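Local coordinates for lipopolysaccharide biosynthesis protein wbpB (PDB 3O9Z) that binds NAD and 2-oxoglutarate and probably acts as an NAD-dependent sugar dehydrogenase in the biosynthesis of a diacetamido mannuronic acid of lipopolysaccharide, at residues K103-W108 with V126-Q131; L107-I112 with E286-A291; K152-T157 with R247-D252. All blocks are in the same frame, centred on the assembly; numbering follows the deposited sequence.

Contact 1 of 3, residues K103-W108 with V126-Q131; sequences KPLVLW and VYTVLQ. With NAD (nicotinamide-adenine-dinucleotide), chain E; AKG (2-oxoglutaric acid), chain F.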
loop_
_atom_site.group_PDB
_atom_site.type_symbol
_atom_site.label_atom_id
_atom_site.label_comp_id
_atom_site.label_asym_id
_atom_site.label_seq_id
_atom_site.Cartn_x
_atom_site.Cartn_y
_atom_site.Cartn_z
ATOM N N LYS A 103 17.114 8.221 14.443
ATOM C CA LYS A 103 17.309 7.120 15.390
ATOM C C LYS A 103 16.258 6.028 15.192
ATOM O O LYS A 103 15.172 6.284 14.635
ATOM C CB LYS A 103 17.348 7.619 16.848
ATOM C CG LYS A 103 16.278 8.648 17.254
ATOM C CD LYS A 103 14.794 8.245 17.056
ATOM C CE LYS A 103 14.366 7.042 17.890
ATOM N NZ LYS A 103 12.894 6.814 17.552
ATOM N N PRO A 104 16.565 4.800 15.585
ATOM C CA PRO A 104 17.921 4.270 15.886
ATOM C C PRO A 104 18.683 4.288 14.567
ATOM O O PRO A 104 18.091 4.034 13.520
ATOM C CB PRO A 104 17.650 2.819 16.319
ATOM C CG PRO A 104 16.370 2.445 15.522
ATOM C CD PRO A 104 15.560 3.726 15.551
ATOM N N LEU A 105 19.984 4.568 14.583
ATOM C CA LEU A 105 20.740 4.626 13.322
ATOM C C LEU A 105 20.525 3.380 12.463
ATOM O O LEU A 105 20.232 3.496 11.252
ATOM C CB LEU A 105 22.248 4.828 13.681
ATOM C CG LEU A 105 23.218 5.092 12.503
ATOM C CD1 LEU A 105 22.631 6.166 11.611
ATOM C CD2 LEU A 105 24.568 5.564 13.086
ATOM N N VAL A 106 20.682 2.189 13.036
ATOM C CA VAL A 106 20.295 0.928 12.440
ATOM C C VAL A 106 19.758 0.019 13.542
ATOM O O VAL A 106 19.775 0.427 14.721
ATOM C CB VAL A 106 21.430 0.206 11.672
ATOM C CG1 VAL A 106 21.986 1.099 10.536
ATOM C CG2 VAL A 106 22.601 -0.162 12.668
ATOM N N LEU A 107 19.283 -1.157 13.184
ATOM C CA LEU A 107 18.667 -2.080 14.144
ATOM C C LEU A 107 19.682 -2.990 14.810
ATOM O O LEU A 107 19.481 -3.436 15.929
ATOM C CB LEU A 107 17.532 -2.912 13.526
ATOM C CG LEU A 107 16.266 -2.114 13.164
ATOM C CD1 LEU A 107 15.242 -3.126 12.581
ATOM C CD2 LEU A 107 15.846 -1.430 14.491
ATOM N N TRP A 108 20.773 -3.347 14.125
ATOM C CA TRP A 108 21.654 -4.432 14.610
ATOM C C TRP A 108 23.132 -4.036 14.640
ATOM O O TRP A 108 23.626 -3.382 13.745
ATOM C CB TRP A 108 21.505 -5.655 13.703
ATOM C CG TRP A 108 20.120 -6.206 13.690
ATOM C CD1 TRP A 108 19.137 -5.973 12.753
ATOM C CD2 TRP A 108 19.542 -7.072 14.671
ATOM N NE1 TRP A 108 17.994 -6.663 13.098
ATOM C CE2 TRP A 108 18.208 -7.337 14.271
ATOM C CE3 TRP A 108 20.014 -7.671 15.842
ATOM C CZ2 TRP A 108 17.363 -8.175 15.002
ATOM C CZ3 TRP A 108 19.145 -8.478 16.588
ATOM C CH2 TRP A 108 17.849 -8.733 16.157
ATOM N N VAL A 126 28.442 8.052 7.792
ATOM C CA VAL A 126 27.093 7.805 8.319
ATOM C C VAL A 126 26.908 8.539 9.626
ATOM O O VAL A 126 27.672 8.266 10.569
ATOM C CB VAL A 126 26.918 6.322 8.547
ATOM C CG1 VAL A 126 25.456 6.041 8.999
ATOM C CG2 VAL A 126 27.291 5.539 7.272
ATOM N N TYR A 127 25.888 9.396 9.715
ATOM C CA TYR A 127 25.495 10.089 10.931
ATOM C C TYR A 127 24.049 9.913 11.361
ATOM O O TYR A 127 23.264 9.388 10.586
ATOM C CB TYR A 127 25.766 11.563 10.814
ATOM C CG TYR A 127 27.223 11.842 10.495
ATOM C CD1 TYR A 127 28.171 11.727 11.487
ATOM C CD2 TYR A 127 27.636 12.173 9.216
ATOM C CE1 TYR A 127 29.514 11.969 11.230
ATOM C CE2 TYR A 127 28.992 12.448 8.944
ATOM C CZ TYR A 127 29.912 12.337 9.971
ATOM O OH TYR A 127 31.258 12.573 9.750
ATOM N N THR A 128 23.744 10.240 12.613
ATOM C CA THR A 128 22.408 9.963 13.145
ATOM C C THR A 128 21.852 11.098 13.996
ATOM O O THR A 128 22.551 11.963 14.533
ATOM C CB THR A 128 22.368 8.586 13.848
ATOM O OG1 THR A 128 21.026 8.149 14.140
ATOM C CG2 THR A 128 23.155 8.653 15.127
ATOM N N VAL A 129 20.523 11.147 14.096
ATOM C CA VAL A 129 19.844 12.151 14.919
ATOM C C VAL A 129 19.633 11.589 16.337
ATOM O O VAL A 129 18.836 10.669 16.557
ATOM C CB VAL A 129 18.462 12.521 14.320
ATOM C CG1 VAL A 129 17.697 13.541 15.193
ATOM C CG2 VAL A 129 18.655 13.039 12.917
ATOM N N LEU A 130 20.383 12.145 17.279
ATOM C CA LEU A 130 20.214 11.797 18.691
ATOM C C LEU A 130 20.058 13.117 19.429
ATOM O O LEU A 130 21.024 13.674 19.953
ATOM C CB LEU A 130 21.444 11.035 19.226
ATOM C CG LEU A 130 21.490 9.606 18.693
ATOM C CD1 LEU A 130 22.917 9.010 18.699
ATOM C CD2 LEU A 130 20.468 8.709 19.355
ATOM N N GLN A 131 18.871 13.716 19.418
ATOM C CA GLN A 131 18.789 15.081 19.917
ATOM C C GLN A 131 19.027 15.221 21.400
ATOM O O GLN A 131 19.245 16.338 21.842
ATOM C CB GLN A 131 17.458 15.723 19.496
ATOM C CG GLN A 131 16.241 15.279 20.277
ATOM C CD GLN A 131 15.348 14.289 19.548
ATOM O OE1 GLN A 131 14.111 14.359 19.683
ATOM N NE2 GLN A 131 15.923 13.425 18.724
HETATM P PA NAD E . 5.715 7.631 10.210
HETATM O O1A NAD E . 4.903 8.826 10.541
HETATM O O2A NAD E . 5.116 6.217 10.168
HETATM O O5B NAD E . 6.308 8.037 8.804
HETATM C C5B NAD E . 7.075 7.044 8.181
HETATM C C4B NAD E . 7.191 7.401 6.679
HETATM O O4B NAD E . 8.128 6.519 6.009
HETATM C C3B NAD E . 5.818 7.133 6.002
HETATM O O3B NAD E . 5.331 8.305 5.317
HETATM C C2B NAD E . 6.070 5.935 5.070
HETATM O O2B NAD E . 5.273 5.919 3.878
HETATM C C1B NAD E . 7.557 6.243 4.723
HETATM N N9A NAD E . 8.218 5.039 4.154
HETATM C C8A NAD E . 7.955 3.704 4.187
HETATM N N7A NAD E . 8.840 3.029 3.457
HETATM C C5A NAD E . 9.660 3.948 2.851
HETATM C C6A NAD E . 10.777 3.876 1.936
HETATM N N6A NAD E . 11.183 2.667 1.439
HETATM N N1A NAD E . 11.292 5.067 1.652
HETATM C C2A NAD E . 10.957 6.278 2.074
HETATM N N3A NAD E . 9.892 6.373 2.911
HETATM C C4A NAD E . 9.307 5.233 3.295
HETATM O O3 NAD E . 6.958 7.569 11.216
HETATM P PN NAD E . 7.791 8.689 11.919
HETATM O O1N NAD E . 7.276 8.859 13.347
HETATM O O2N NAD E . 7.892 9.899 11.032
HETATM O O5D NAD E . 9.203 7.981 12.161
HETATM C C5D NAD E . 10.082 8.105 11.071
HETATM C C4D NAD E . 11.489 7.832 11.633
HETATM O O4D NAD E . 11.784 8.962 12.484
HETATM C C3D NAD E . 11.650 6.557 12.473
HETATM O O3D NAD E . 13.037 6.126 12.288
HETATM C C2D NAD E . 11.526 7.117 13.900
HETATM O O2D NAD E . 12.247 6.346 14.848
HETATM C C1D NAD E . 12.073 8.548 13.832
HETATM N N1N NAD E . 11.490 9.439 14.834
HETATM C C2N NAD E . 12.282 10.191 15.568
HETATM C C3N NAD E . 11.849 11.081 16.530
HETATM C C7N NAD E . 12.892 11.781 17.300
HETATM O O7N NAD E . 14.047 11.946 16.852
HETATM N N7N NAD E . 12.459 12.327 18.430
HETATM C C4N NAD E . 10.464 11.200 16.710
HETATM C C5N NAD E . 9.649 10.456 15.857
HETATM C C6N NAD E . 10.157 9.581 14.899
HETATM C C1 AKG F . 9.606 8.331 18.445
HETATM O O1 AKG F . 8.366 8.440 18.634
HETATM O O2 AKG F . 10.068 7.578 17.581
HETATM C C2 AKG F . 10.573 9.156 19.137
HETATM O O5 AKG F . 11.767 9.000 18.891
HETATM C C3 AKG F . 10.126 10.166 20.161
HETATM C C4 AKG F . 10.209 9.502 21.534
HETATM C C5 AKG F . 9.620 10.340 22.651
HETATM O O3 AKG F . 8.506 10.875 22.491
HETATM O O4 AKG F . 10.255 10.484 23.698
#
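Lys103 and Val129 meet where CG of the lysine lies 3.3 Å from O of Val129, and CB of Lys103 reaches CD2 of Leu130. A chi1 of 45° puts CG between the backbone N and the carbonyl carbon; bends at chi2 and chi3 follow, and the chain leads away from 126-131 to put NZ in the pocket. There Lys103 NZ donates to O2D of the NAD ribose and to O5 of 2-oxoglutarate, each at 2.8 Å, and Asn183 O takes a further bond. Gln131 holds the nicotinamide amide with a reciprocal pair: its OE1 accepts from NAD N7N at 2.9 Å, and its NE2 donates to NAD O7N at 166°, which would fix the rotation of the carboxamide.

Behind this shell, Leu105 of the loop packs on strand 126-128. Its CD1 presses on CB of Thr128 at 3.3 Å, tighter than usual van der Waals contact, and touches CG1 of Val126 at 3.8 Å. Thr128 OG1 is bonded to Ser101 O. A cis peptide bond before Pro104 turns the chain between the lysine and Leu105. A Glu-Lys-Pro sequence of this kind, after a strand of an NAD-binding Rossmann fold, is characteristic of the Gfo/Idh/MocA oxidoreductases.

Contact 2 of 3, residues L107-I112 with E286-A291; sequences LWPEEI and EAIRVA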
loop_
_atom_site.group_PDB
_atom_site.type_symbol
_atom_site.label_atom_id
_atom_site.label_comp_id
_atom_site.label_asym_id
_atom_site.label_seq_id
_atom_site.Cartn_x
_atom_site.Cartn_y
_atom_site.Cartn_z
ATOM N N LEU A 107 19.283 -1.157 13.184
ATOM C CA LEU A 107 18.667 -2.080 14.144
ATOM C C LEU A 107 19.682 -2.990 14.810
ATOM O O LEU A 107 19.481 -3.436 15.929
ATOM C CB LEU A 107 17.532 -2.912 13.526
ATOM C CG LEU A 107 16.266 -2.114 13.164
ATOM C CD1 LEU A 107 15.242 -3.126 12.581
ATOM C CD2 LEU A 107 15.846 -1.430 14.491
ATOM N N TRP A 108 20.773 -3.347 14.125
ATOM C CA TRP A 108 21.654 -4.432 14.610
ATOM C C TRP A 108 23.132 -4.036 14.640
ATOM O O TRP A 108 23.626 -3.382 13.745
ATOM C CB TRP A 108 21.505 -5.655 13.703
ATOM C CG TRP A 108 20.120 -6.206 13.690
ATOM C CD1 TRP A 108 19.137 -5.973 12.753
ATOM C CD2 TRP A 108 19.542 -7.072 14.671
ATOM N NE1 TRP A 108 17.994 -6.663 13.098
ATOM C CE2 TRP A 108 18.208 -7.337 14.271
ATOM C CE3 TRP A 108 20.014 -7.671 15.842
ATOM C CZ2 TRP A 108 17.363 -8.175 15.002
ATOM C CZ3 TRP A 108 19.145 -8.478 16.588
ATOM C CH2 TRP A 108 17.849 -8.733 16.157
ATOM N N PRO A 109 23.884 -4.553 15.631
ATOM C CA PRO A 109 25.344 -4.401 15.581
ATOM C C PRO A 109 26.003 -4.925 14.285
ATOM O O PRO A 109 26.947 -4.277 13.878
ATOM C CB PRO A 109 25.836 -5.216 16.794
ATOM C CG PRO A 109 24.635 -5.118 17.776
ATOM C CD PRO A 109 23.415 -5.228 16.858
ATOM N N GLU A 110 25.491 -5.990 13.677
ATOM C CA GLU A 110 26.092 -6.504 12.420
ATOM C C GLU A 110 25.961 -5.431 11.332
ATOM O O GLU A 110 26.857 -5.247 10.505
ATOM C CB GLU A 110 25.384 -7.775 11.998
ATOM C CG GLU A 110 25.886 -8.432 10.714
ATOM C CD GLU A 110 25.071 -9.659 10.371
ATOM O OE1 GLU A 110 25.048 -10.059 9.187
ATOM O OE2 GLU A 110 24.446 -10.217 11.302
ATOM N N GLU A 111 24.880 -4.640 11.372
ATOM C CA GLU A 111 24.679 -3.573 10.394
ATOM C C GLU A 111 25.672 -2.434 10.635
ATOM O O GLU A 111 26.245 -1.874 9.695
ATOM C CB GLU A 111 23.211 -3.062 10.408
ATOM C CG GLU A 111 22.257 -4.148 9.944
ATOM C CD GLU A 111 20.798 -3.803 10.178
ATOM O OE1 GLU A 111 20.530 -3.067 11.144
ATOM O OE2 GLU A 111 19.962 -4.222 9.344
ATOM N N ILE A 112 25.919 -2.062 11.902
ATOM C CA ILE A 112 26.937 -1.089 12.248
ATOM C C ILE A 112 28.302 -1.580 11.681
ATOM O O ILE A 112 28.975 -0.742 11.062
ATOM C CB ILE A 112 27.067 -0.900 13.794
ATOM C CG1 ILE A 112 25.822 -0.183 14.364
ATOM C CG2 ILE A 112 28.342 -0.147 14.121
ATOM C CD1 ILE A 112 25.702 1.277 14.053
ATOM N N GLU A 286 26.974 1.740 20.804
ATOM C CA GLU A 286 26.716 1.102 22.086
ATOM C C GLU A 286 25.236 0.958 22.440
ATOM O O GLU A 286 24.795 -0.095 22.870
ATOM C CB GLU A 286 27.442 1.851 23.188
ATOM C CG GLU A 286 27.138 1.314 24.608
ATOM C CD GLU A 286 27.512 -0.124 24.888
ATOM O OE1 GLU A 286 27.056 -0.681 25.918
ATOM O OE2 GLU A 286 28.249 -0.760 24.095
ATOM N N ALA A 287 24.471 2.022 22.194
ATOM C CA ALA A 287 23.043 1.916 22.505
ATOM C C ALA A 287 22.308 0.953 21.598
ATOM O O ALA A 287 21.434 0.243 22.032
ATOM C CB ALA A 287 22.409 3.301 22.407
ATOM N N ILE A 288 22.791 0.860 20.350
ATOM C CA ILE A 288 22.262 -0.185 19.477
ATOM C C ILE A 288 22.549 -1.635 19.912
ATOM O O ILE A 288 21.717 -2.521 19.866
ATOM C CB ILE A 288 22.715 0.100 18.015
ATOM C CG1 ILE A 288 21.928 1.317 17.478
ATOM C CG2 ILE A 288 22.458 -1.095 17.113
ATOM C CD1 ILE A 288 22.602 1.968 16.318
ATOM N N ARG A 289 23.748 -1.807 20.482
ATOM C CA ARG A 289 24.110 -3.112 21.016
ATOM C C ARG A 289 23.230 -3.493 22.213
ATOM O O ARG A 289 22.709 -4.590 22.291
ATOM C CB ARG A 289 25.594 -3.107 21.395
ATOM C CG ARG A 289 26.028 -4.439 21.946
ATOM C CD ARG A 289 27.466 -4.341 22.487
ATOM N NE ARG A 289 27.562 -3.629 23.776
ATOM C CZ ARG A 289 27.482 -4.231 24.954
ATOM N NH1 ARG A 289 27.262 -5.538 25.037
ATOM N NH2 ARG A 289 27.541 -3.475 26.043
ATOM N N VAL A 290 23.001 -2.522 23.103
ATOM C CA VAL A 290 22.111 -2.745 24.236
ATOM C C VAL A 290 20.660 -3.039 23.850
ATOM O O VAL A 290 20.032 -4.022 24.262
ATOM C CB VAL A 290 22.122 -1.531 25.182
ATOM C CG1 VAL A 290 21.128 -1.731 26.316
ATOM C CG2 VAL A 290 23.522 -1.293 25.728
ATOM N N ALA A 291 20.148 -2.194 22.954
ATOM C CA ALA A 291 18.793 -2.405 22.506
ATOM C C ALA A 291 18.593 -3.735 21.791
ATOM O O ALA A 291 17.573 -4.439 21.962
ATOM C CB ALA A 291 18.326 -1.229 21.643
#
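Ile288 carries the apolar part of the contact between the start of helix 109-122 and helix 281-294. CG2 of Ile288, anti to the backbone N, lies against main chain: C of Trp108 is 3.9 Å away, and Leu107 O and Pro109 N follow at a similar range. The other branch passes obliquely by Ile112, the two CD1 atoms of Ile112 and Ile288 meeting at 3.9 Å. Next to Trp108, the Pro109 ring lies against the second helix, its CG 3.8 Å from CA of Arg289.

Between the two segments the contact is apolar, without hydrogen bonds; the polar bonds lie within each segment or go to residues outside both. At Trp108, the N-cap residue, the backbone N donates to Glu111 OE1 at 3.0 Å, approaching 39° out of the carboxylate plane; Leu107 N adds a weak bond to the same oxygen. Trp108 O in turn accepts from Ile112 N in the first helical turn. On the facing helix, Arg289 grips Glu286 side-on with two nitrogens: NH2 reaches the syn lone pair of Glu286 OE1 at 2.8 Å, while NE bonds to OE2 at 166°. Ala199 engages both partners through its backbone, and Arg295, just past helix 281-294, bonds Leu107 O and makes a cation-pi contact with Trp108.

The chemistry implies a joint made through carbon-rich surfaces, in which a carboxylate on each side probably steadies, respectively, the N-terminal turn and the arginine.

Contact 3 of 3, residues K152-T157 with R247-D252; sequences KDVVLT and RSIAVD. With AKG (2-oxoglutaric acid), chain F.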
loop_
_atom_site.group_PDB
_atom_site.type_symbol
_atom_site.label_atom_id
_atom_site.label_comp_id
_atom_site.label_asym_id
_atom_site.label_seq_id
_atom_site.Cartn_x
_atom_site.Cartn_y
_atom_site.Cartn_z
ATOM N N LYS A 152 27.813 6.342 39.510
ATOM C CA LYS A 152 26.631 6.957 40.093
ATOM C C LYS A 152 25.451 5.980 40.081
ATOM O O LYS A 152 25.426 5.036 39.285
ATOM C CB LYS A 152 26.257 8.207 39.305
ATOM C CG LYS A 152 27.286 9.390 39.499
ATOM C CD LYS A 152 27.902 9.435 40.895
ATOM C CE LYS A 152 28.985 10.512 40.990
ATOM N NZ LYS A 152 29.551 10.678 42.372
ATOM N N ASP A 153 24.512 6.156 40.995
ATOM C CA ASP A 153 23.275 5.380 40.989
ATOM C C ASP A 153 22.212 6.245 40.352
ATOM O O ASP A 153 22.030 7.411 40.692
ATOM C CB ASP A 153 22.891 5.026 42.425
ATOM C CG ASP A 153 23.781 3.920 42.948
ATOM O OD1 ASP A 153 23.701 2.795 42.408
ATOM O OD2 ASP A 153 24.660 4.215 43.788
ATOM N N VAL A 154 21.537 5.675 39.357
ATOM C CA VAL A 154 20.691 6.468 38.451
ATOM C C VAL A 154 19.335 5.787 38.329
ATOM O O VAL A 154 19.263 4.552 38.234
ATOM C CB VAL A 154 21.326 6.493 37.048
ATOM C CG1 VAL A 154 20.376 7.256 36.078
ATOM C CG2 VAL A 154 22.690 7.172 37.059
ATOM N N VAL A 155 18.274 6.582 38.335
ATOM C CA VAL A 155 16.946 6.073 38.022
ATOM C C VAL A 155 16.499 6.813 36.770
ATOM O O VAL A 155 16.439 8.049 36.752
ATOM C CB VAL A 155 15.954 6.333 39.166
ATOM C CG1 VAL A 155 14.565 5.896 38.749
ATOM C CG2 VAL A 155 16.393 5.567 40.414
ATOM N N LEU A 156 16.202 6.070 35.712
ATOM C CA LEU A 156 15.793 6.667 34.424
ATOM C C LEU A 156 14.350 6.252 34.230
ATOM O O LEU A 156 14.019 5.057 34.269
ATOM C CB LEU A 156 16.603 5.999 33.293
ATOM C CG LEU A 156 16.598 6.676 31.930
ATOM C CD1 LEU A 156 15.240 6.626 31.247
ATOM C CD2 LEU A 156 17.174 8.111 31.988
ATOM N N THR A 157 13.464 7.243 34.075
ATOM C CA THR A 157 12.047 6.975 33.849
ATOM C C THR A 157 11.620 7.695 32.583
ATOM O O THR A 157 11.924 8.880 32.400
ATOM C CB THR A 157 11.233 7.556 35.021
ATOM O OG1 THR A 157 11.753 7.022 36.244
ATOM C CG2 THR A 157 9.759 7.124 34.914
ATOM N N ARG A 247 9.981 12.429 31.234
ATOM C CA ARG A 247 11.295 11.960 30.815
ATOM C C ARG A 247 12.323 12.463 31.793
ATOM O O ARG A 247 12.635 13.662 31.814
ATOM C CB ARG A 247 11.647 12.398 29.387
ATOM C CG ARG A 247 10.652 11.967 28.301
ATOM C CD ARG A 247 11.134 12.565 26.963
ATOM N NE ARG A 247 10.183 12.409 25.865
ATOM C CZ ARG A 247 9.308 13.339 25.490
ATOM N NH1 ARG A 247 9.180 14.453 26.222
ATOM N NH2 ARG A 247 8.551 13.151 24.411
ATOM N N SER A 248 12.788 11.558 32.650
ATOM C CA SER A 248 13.505 11.954 33.865
ATOM C C SER A 248 14.769 11.116 34.018
ATOM O O SER A 248 14.743 9.884 33.881
ATOM C CB SER A 248 12.618 11.721 35.094
ATOM O OG SER A 248 13.389 11.676 36.282
ATOM N N ILE A 249 15.888 11.783 34.288
ATOM C CA ILE A 249 17.104 11.099 34.751
ATOM C C ILE A 249 17.431 11.609 36.148
ATOM O O ILE A 249 17.620 12.824 36.374
ATOM C CB ILE A 249 18.275 11.181 33.763
ATOM C CG1 ILE A 249 19.473 10.387 34.306
ATOM C CG2 ILE A 249 18.667 12.630 33.455
ATOM C CD1 ILE A 249 20.567 10.175 33.257
ATOM N N ALA A 250 17.468 10.696 37.116
ATOM C CA ALA A 250 17.776 11.081 38.511
ATOM C C ALA A 250 19.112 10.478 38.910
ATOM O O ALA A 250 19.273 9.256 38.906
ATOM C CB ALA A 250 16.665 10.625 39.466
ATOM N N VAL A 251 20.099 11.328 39.193
ATOM C CA VAL A 251 21.458 10.853 39.420
ATOM C C VAL A 251 21.808 11.150 40.880
ATOM O O VAL A 251 21.792 12.304 41.320
ATOM C CB VAL A 251 22.479 11.578 38.523
ATOM C CG1 VAL A 251 23.890 11.113 38.843
ATOM C CG2 VAL A 251 22.132 11.364 37.035
ATOM N N ASP A 252 22.086 10.088 41.628
ATOM C CA ASP A 252 22.384 10.195 43.054
ATOM C C ASP A 252 21.303 11.039 43.748
ATOM O O ASP A 252 21.632 11.899 44.570
ATOM C CB ASP A 252 23.759 10.855 43.237
ATOM C CG ASP A 252 24.929 9.913 42.972
ATOM O OD1 ASP A 252 24.731 8.748 42.544
ATOM O OD2 ASP A 252 26.076 10.360 43.217
HETATM C C1 AKG F . 9.606 8.331 18.445
HETATM O O1 AKG F . 8.366 8.440 18.634
HETATM O O2 AKG F . 10.068 7.578 17.581
HETATM C C2 AKG F . 10.573 9.156 19.137
HETATM O O5 AKG F . 11.767 9.000 18.891
HETATM C C3 AKG F . 10.126 10.166 20.161
HETATM C C4 AKG F . 10.209 9.502 21.534
HETATM C C5 AKG F . 9.620 10.340 22.651
HETATM O O3 AKG F . 8.506 10.875 22.491
HETATM O O4 AKG F . 10.255 10.484 23.698
HETATM O O HOH W 1 13.820 9.067 37.064
#
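Arg247 and Thr157 meet through the backbone, CA of Arg247 lying 3.5 Å from Thr157 O in a CA-H...O contact, but the arginine side chain leaves the strand pair for the ligand. From CB, its CG is anti to the carbonyl carbon (chi1 -57°), and the chain runs extended from CG to NE. CD comes within 4.0 Å of 2-oxoglutarate O4; NE donates to that O4 at 2.9 Å. CZ carries NH1, which bonds Ser259 OG, and NH2, which meets ligand O3 at 3.0 Å and O4 weakly. The carboxylate lies at the guanidinium edge, in plane. An alanine at Arg247 would probably leave the O3/O4 carboxylate without its bonds to NE and NH2, and Ser259 OG without NH1.

The strands are antiparallel. Reciprocal N-H...O bonds join Val155 with Ala250 and Thr157 with Ser248. A water links Val155 O, Thr157 OG1 (also bonded to His308) and Ser248 OG (also to Glu255). At the far end Lys152 NZ forms a salt bridge with Asp252 OD2 at 3.6 Å. Strand 152-160 lies between strands 245-251 and 221-228; Val154, Leu156, Ile249 and Val251 share the face packed by helices 136-146 and 186-196.

Contacts 1 and 2 share Leu107 and Trp108 and lie with centres about 10 Å apart. They touch directly: Val106 O is 3.6 Å from Ile288 CD1, and Val106 CG2 is 3.6 Å from Ile112 CG1, so the loop that carries Lys103 runs straight into the helix joint. Contact 3 stands apart, its centre about 23 Å from each of the others, and is nested in the chain between the two halves of contact 2. The ligand bridges that gap: contact 1 reaches the keto oxygen of 2-oxoglutarate and contact 3 its distal carboxylate. A loop of the Rossmann domain and a strand of the C-terminal sheet thus bind two different parts of one molecule beside the nicotinamide.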